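Local coordinates for DynE8 (Micromonospora chersina, PDB 4AMM), which probably loads the acyl building blocks, as the acyltransferase domain of an iterative polyketide synthase in the biosynthesis of the enediyne dynemicin, at residues 187-192 against 296-301; 307-312 against 320-325. All blocks are in the same frame, centred on the assembly; numbering follows the deposited sequence.

Interaction 1: residues 187-192 against 296-301; sequences GALDAD and LPWRRP
Ala188 and Arg299 bring their backbones together, their CA atoms 4.4 Å apart, and one nearly straight bond joins them: Arg299 N donates to Ala188 O at 2.8 Å with 172° at the hydrogen. The same carbonyl oxygen receives a CA-H...O contact from Trp298, and Ala188 CA returns one to Arg299 O at 3.2 Å, so each backbone offers a carbonyl oxygen to the other. Gly187, with positive phi, closes helix 178-185 in a Schellman motif, while Pro297 centres an inverse gamma turn that leads into the paired residues. Among the side chains, Leu189 meets the indole of Trp298. Its chi1 of -160° sets CG beside the carbonyl carbon, and from there CD2 lies over one face of the indole, 4.2 Å from the centroid of the six-membered ring, in a CH-pi contact offset toward CH2 and CZ3. Leu296 CD1 meets that same methyl at 4.0 Å, the two leucines crossing at about a right angle. Farther along the segment, Pro301 CG packs on Ala188 CB at 4.1 Å. The indole is tethered at its polar end as well, NE1 giving its hydrogen to Ala293 O. An alanine in place of Trp298 would probably leave Leu189 CD2 without its aromatic face, open a gap beside Leu197 and cost Ala293 O the NE1 donor. Trp298 also reaches Leu197 of helix 191-206 and packs on helix 319-328, while Pro301 rests on Leu183 of helix 178-185; the contact thus joins the turn between helices 178-185 and 191-206 to the loop running into strand 305-306.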
loop_
_atom_site.group_PDB
_atom_site.type_symbol
_atom_site.label_atom_id
_atom_site.label_comp_id
_atom_site.label_asym_id
_atom_site.label_seq_id
_atom_site.Cartn_x
_atom_site.Cartn_y
_atom_site.Cartn_z
ATOM N N GLY A 187 -5.691 4.689 16.093
ATOM C CA GLY A 187 -6.516 4.735 17.364
ATOM C C GLY A 187 -7.711 5.648 17.334
ATOM O O GLY A 187 -8.358 5.848 18.393
ATOM N N ALA A 188 -8.132 6.194 16.177
ATOM C CA ALA A 188 -9.296 7.088 16.148
ATOM C C ALA A 188 -10.654 6.353 16.254
ATOM O O ALA A 188 -11.692 6.934 16.659
ATOM C CB ALA A 188 -9.222 7.966 14.887
ATOM N N LEU A 189 -10.680 5.088 15.818
ATOM C CA LEU A 189 -11.843 4.264 15.808
ATOM C C LEU A 189 -11.457 2.788 15.916
ATOM O O LEU A 189 -10.495 2.339 15.272
ATOM C CB LEU A 189 -12.574 4.493 14.465
ATOM C CG LEU A 189 -14.028 4.098 14.477
ATOM C CD1 LEU A 189 -14.858 4.928 15.496
ATOM C CD2 LEU A 189 -14.629 4.292 13.096
ATOM N N ASP A 190 -12.217 1.997 16.664
ATOM C CA ASP A 190 -11.899 0.624 16.798
ATOM C C ASP A 190 -12.200 -0.204 15.561
ATOM O O ASP A 190 -12.928 0.270 14.602
ATOM C CB ASP A 190 -12.474 -0.012 18.106
ATOM C CG ASP A 190 -13.975 -0.358 18.014
ATOM O OD1 ASP A 190 -14.599 -0.273 16.924
ATOM O OD2 ASP A 190 -14.548 -0.780 19.070
ATOM N N ALA A 191 -11.690 -1.419 15.503
ATOM C CA ALA A 191 -11.864 -2.239 14.313
ATOM C C ALA A 191 -13.326 -2.510 13.992
ATOM O O ALA A 191 -13.693 -2.525 12.815
ATOM C CB ALA A 191 -11.078 -3.584 14.436
ATOM N N ASP A 192 -14.181 -2.806 14.983
ATOM C CA ASP A 192 -15.574 -3.159 14.630
ATOM C C ASP A 192 -16.298 -1.950 14.056
ATOM O O ASP A 192 -17.029 -2.110 13.071
ATOM C CB ASP A 192 -16.341 -3.634 15.869
ATOM C CG ASP A 192 -15.914 -5.014 16.349
ATOM O OD1 ASP A 192 -15.290 -5.849 15.616
ATOM O OD2 ASP A 192 -16.234 -5.274 17.544
ATOM N N LEU A 296 -20.676 7.674 15.575
ATOM C CA LEU A 296 -19.586 6.821 16.107
ATOM C C LEU A 296 -18.762 7.553 17.127
ATOM O O LEU A 296 -18.558 8.764 17.053
ATOM C CB LEU A 296 -18.611 6.357 14.955
ATOM C CG LEU A 296 -19.396 5.585 13.920
ATOM C CD1 LEU A 296 -18.501 5.395 12.708
ATOM C CD2 LEU A 296 -19.914 4.315 14.418
ATOM N N PRO A 297 -18.171 6.785 18.050
ATOM C CA PRO A 297 -17.393 7.374 19.159
ATOM C C PRO A 297 -15.928 7.682 18.752
ATOM O O PRO A 297 -14.964 7.122 19.312
ATOM C CB PRO A 297 -17.465 6.262 20.216
ATOM C CG PRO A 297 -17.371 4.979 19.379
ATOM C CD PRO A 297 -18.239 5.320 18.118
ATOM N N TRP A 298 -15.768 8.617 17.844
ATOM C CA TRP A 298 -14.416 9.024 17.384
ATOM C C TRP A 298 -13.472 9.494 18.446
ATOM O O TRP A 298 -13.918 10.246 19.372
ATOM C CB TRP A 298 -14.528 10.193 16.362
ATOM C CG TRP A 298 -15.243 9.770 15.092
ATOM C CD1 TRP A 298 -16.569 9.958 14.779
ATOM C CD2 TRP A 298 -14.656 9.107 13.975
ATOM N NE1 TRP A 298 -16.861 9.416 13.559
ATOM C CE2 TRP A 298 -15.703 8.880 13.045
ATOM C CE3 TRP A 298 -13.370 8.619 13.715
ATOM C CZ2 TRP A 298 -15.481 8.244 11.821
ATOM C CZ3 TRP A 298 -13.154 7.954 12.498
ATOM C CH2 TRP A 298 -14.194 7.790 11.560
ATOM N N ARG A 299 -12.209 9.078 18.381
ATOM C CA ARG A 299 -11.149 9.634 19.246
ATOM C C ARG A 299 -10.096 10.330 18.410
ATOM O O ARG A 299 -9.951 10.044 17.216
ATOM C CB ARG A 299 -10.508 8.497 20.071
ATOM C CG ARG A 299 -11.526 7.586 20.796
ATOM C CD ARG A 299 -10.944 6.753 21.934
ATOM N NE ARG A 299 -11.983 5.880 22.508
ATOM C CZ ARG A 299 -11.794 4.973 23.477
ATOM N NH1 ARG A 299 -10.590 4.809 24.033
ATOM N NH2 ARG A 299 -12.819 4.237 23.909
ATOM N N ARG A 300 -9.333 11.204 19.032
ATOM C CA ARG A 300 -8.217 11.821 18.408
ATOM C C ARG A 300 -7.195 10.748 17.990
ATOM O O ARG A 300 -6.913 9.865 18.789
ATOM C CB ARG A 300 -7.550 12.743 19.436
ATOM C CG ARG A 300 -6.526 13.652 18.807
ATOM C CD ARG A 300 -6.140 14.840 19.735
ATOM N NE ARG A 300 -5.435 15.921 19.029
ATOM C CZ ARG A 300 -4.125 15.926 18.759
ATOM N NH1 ARG A 300 -3.359 14.893 19.132
ATOM N NH2 ARG A 300 -3.574 16.964 18.117
ATOM N N PRO A 301 -6.674 10.825 16.743
ATOM C CA PRO A 301 -5.599 9.880 16.385
ATOM C C PRO A 301 -4.381 10.048 17.245
ATOM O O PRO A 301 -4.009 11.205 17.567
ATOM C CB PRO A 301 -5.225 10.290 14.953
ATOM C CG PRO A 301 -6.437 10.894 14.381
ATOM C CD PRO A 301 -7.109 11.622 15.581
#

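Interaction 2: residues 307-312 against 320-325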
loop_
_atom_site.group_PDB
_atom_site.type_symbol
_atom_site.label_atom_id
_atom_site.label_comp_id
_atom_site.label_asym_id
_atom_site.label_seq_id
_atom_site.Cartn_x
_atom_site.Cartn_y
_atom_site.Cartn_z
ATOM N N SER A 307 -3.070 12.778 5.585
ATOM C CA SER A 307 -4.406 12.646 4.983
ATOM C C SER A 307 -4.302 12.848 3.470
ATOM O O SER A 307 -3.754 13.791 2.954
ATOM C CB SER A 307 -5.270 13.722 5.555
ATOM O OG SER A 307 -6.601 13.666 4.942
ATOM N N THR A 308 -4.992 11.934 2.783
ATOM C CA THR A 308 -5.247 12.102 1.337
ATOM C C THR A 308 -6.532 12.875 1.075
ATOM O O THR A 308 -6.930 13.051 -0.090
ATOM C CB THR A 308 -5.290 10.771 0.566
ATOM O OG1 THR A 308 -6.397 9.963 0.945
ATOM C CG2 THR A 308 -3.956 10.039 0.728
ATOM N N VAL A 309 -7.138 13.432 2.118
ATOM C CA VAL A 309 -8.255 14.397 1.919
ATOM C C VAL A 309 -7.707 15.816 1.941
ATOM O O VAL A 309 -7.953 16.634 1.107
ATOM C CB VAL A 309 -9.338 14.248 3.006
ATOM C CG1 VAL A 309 -10.526 15.164 2.690
ATOM C CG2 VAL A 309 -9.815 12.825 3.088
ATOM N N THR A 310 -6.879 16.089 2.968
ATOM C CA THR A 310 -6.307 17.449 3.167
ATOM C C THR A 310 -4.944 17.603 2.605
ATOM O O THR A 310 -4.516 18.742 2.319
ATOM C CB THR A 310 -6.228 17.808 4.629
ATOM O OG1 THR A 310 -5.339 16.922 5.259
ATOM C CG2 THR A 310 -7.611 17.678 5.306
ATOM N N GLY A 311 -4.255 16.509 2.293
ATOM C CA GLY A 311 -2.871 16.590 1.868
ATOM C C GLY A 311 -1.938 17.163 2.942
ATOM O O GLY A 311 -0.874 17.755 2.602
ATOM N N ALA A 312 -2.351 16.990 4.178
ATOM C CA ALA A 312 -1.617 17.511 5.365
ATOM C C ALA A 312 -1.727 16.504 6.416
ATOM O O ALA A 312 -2.481 15.542 6.431
ATOM C CB ALA A 312 -2.252 18.842 5.838
ATOM N N VAL A 320 -15.819 13.487 10.965
ATOM C CA VAL A 320 -17.025 13.443 10.200
ATOM C C VAL A 320 -16.898 14.421 9.029
ATOM O O VAL A 320 -17.190 14.051 7.844
ATOM C CB VAL A 320 -18.229 13.824 11.048
ATOM C CG1 VAL A 320 -19.447 13.867 10.154
ATOM C CG2 VAL A 320 -18.424 12.801 12.130
ATOM N N GLU A 321 -16.436 15.636 9.255
ATOM C CA GLU A 321 -16.346 16.569 8.152
ATOM C C GLU A 321 -15.319 16.090 7.098
ATOM O O GLU A 321 -15.558 16.288 5.904
ATOM C CB GLU A 321 -15.917 17.963 8.660
ATOM C CG GLU A 321 -16.893 18.614 9.690
ATOM C CD GLU A 321 -18.339 18.655 9.194
ATOM O OE1 GLU A 321 -18.569 18.806 7.966
ATOM O OE2 GLU A 321 -19.264 18.510 10.029
ATOM N N VAL A 322 -14.182 15.586 7.556
ATOM C CA VAL A 322 -13.113 15.206 6.636
ATOM C C VAL A 322 -13.586 14.018 5.839
ATOM O O VAL A 322 -13.406 14.008 4.565
ATOM C CB VAL A 322 -11.825 14.824 7.399
ATOM C CG1 VAL A 322 -10.734 14.284 6.455
ATOM C CG2 VAL A 322 -11.196 16.017 8.057
ATOM N N LEU A 323 -14.214 13.017 6.432
ATOM C CA LEU A 323 -14.594 11.788 5.691
ATOM C C LEU A 323 -15.763 12.113 4.814
ATOM O O LEU A 323 -15.966 11.395 3.818
ATOM C CB LEU A 323 -14.846 10.581 6.670
ATOM C CG LEU A 323 -13.523 10.174 7.325
ATOM C CD1 LEU A 323 -13.770 8.956 8.212
ATOM C CD2 LEU A 323 -12.370 9.840 6.288
ATOM N N VAL A 324 -16.568 13.131 5.061
ATOM C CA VAL A 324 -17.663 13.514 4.157
ATOM C C VAL A 324 -17.078 14.239 2.979
ATOM O O VAL A 324 -17.406 13.831 1.812
ATOM C CB VAL A 324 -18.742 14.382 4.914
ATOM C CG1 VAL A 324 -19.674 14.960 3.952
ATOM C CG2 VAL A 324 -19.549 13.472 5.916
ATOM N N ARG A 325 -16.276 15.276 3.125
ATOM C CA ARG A 325 -15.679 15.934 1.969
ATOM C C ARG A 325 -14.695 15.051 1.226
ATOM O O ARG A 325 -14.371 15.382 0.074
ATOM C CB ARG A 325 -15.127 17.318 2.291
ATOM C CG ARG A 325 -13.863 17.316 3.059
ATOM C CD ARG A 325 -13.354 18.774 3.020
ATOM N NE ARG A 325 -12.127 18.977 3.819
ATOM C CZ ARG A 325 -12.094 19.210 5.126
ATOM N NH1 ARG A 325 -13.179 19.334 5.868
ATOM N NH2 ARG A 325 -10.885 19.440 5.677
HETATM O O HOH W 1 -9.710 19.299 2.325
#
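Ser307 OG is held by the loop that follows it: Val309 N donates to it at 2.9 Å and Thr310 N at 3.1 Å, an ST turn and an ST motif on one hydroxyl oxygen. Glu179 OE2 is a further hydrogen-bond partner, tying this turn after strand 305-306 to helix 178-185. The turn thus fixed directs Val309 at helix 319-328. With Val309 CG1 anti to the backbone N (chi1 -175°), that methyl lies 3.6 Å from Val322 O, while CB comes to 3.7 Å from Val322 CG1 and CG2 to nearly the same distance from it. The two valines cross obliquely, one methyl of Val322 lodged against the branch of Val309. One helical turn on, Arg325 CG reaches Val309 CG1 at 4.0 Å, and its chain then runs extended from CG to NE, carrying the guanidinium toward Thr310. Val322 also touches Trp314 and Glu317, so the loop from strand to helix folds back on the helix it enters. The polar link is by water: Arg325 NE donates to a water 2.9 Å away, in the guanidinium plane, and that water gives a weak bond to Val309 O. Thr310 CG2 also sits 3.7 Å from Arg325 NH2, obliquely to the guanidinium.

From the N terminus, the chain passes helix 178-185 and the turn of interaction 1, then runs through 103 residues, including strands of the mixed sheet and helix 283-294, before 296-301 comes back to close that long loop. Interaction 2 follows in series, neither nested nor crossing: it closes a short loop, seven residues between its segments, that leads from strand 305-306, an outermost strand of the parallel sheet, into helix 319-328. The two contacts lie about 15 Å apart between centres yet touch directly, Trp298 CH2 packing on Leu323 CD1 at 3.6 Å. One helix thus meets both its own preceding loop and the returning segment 296-301.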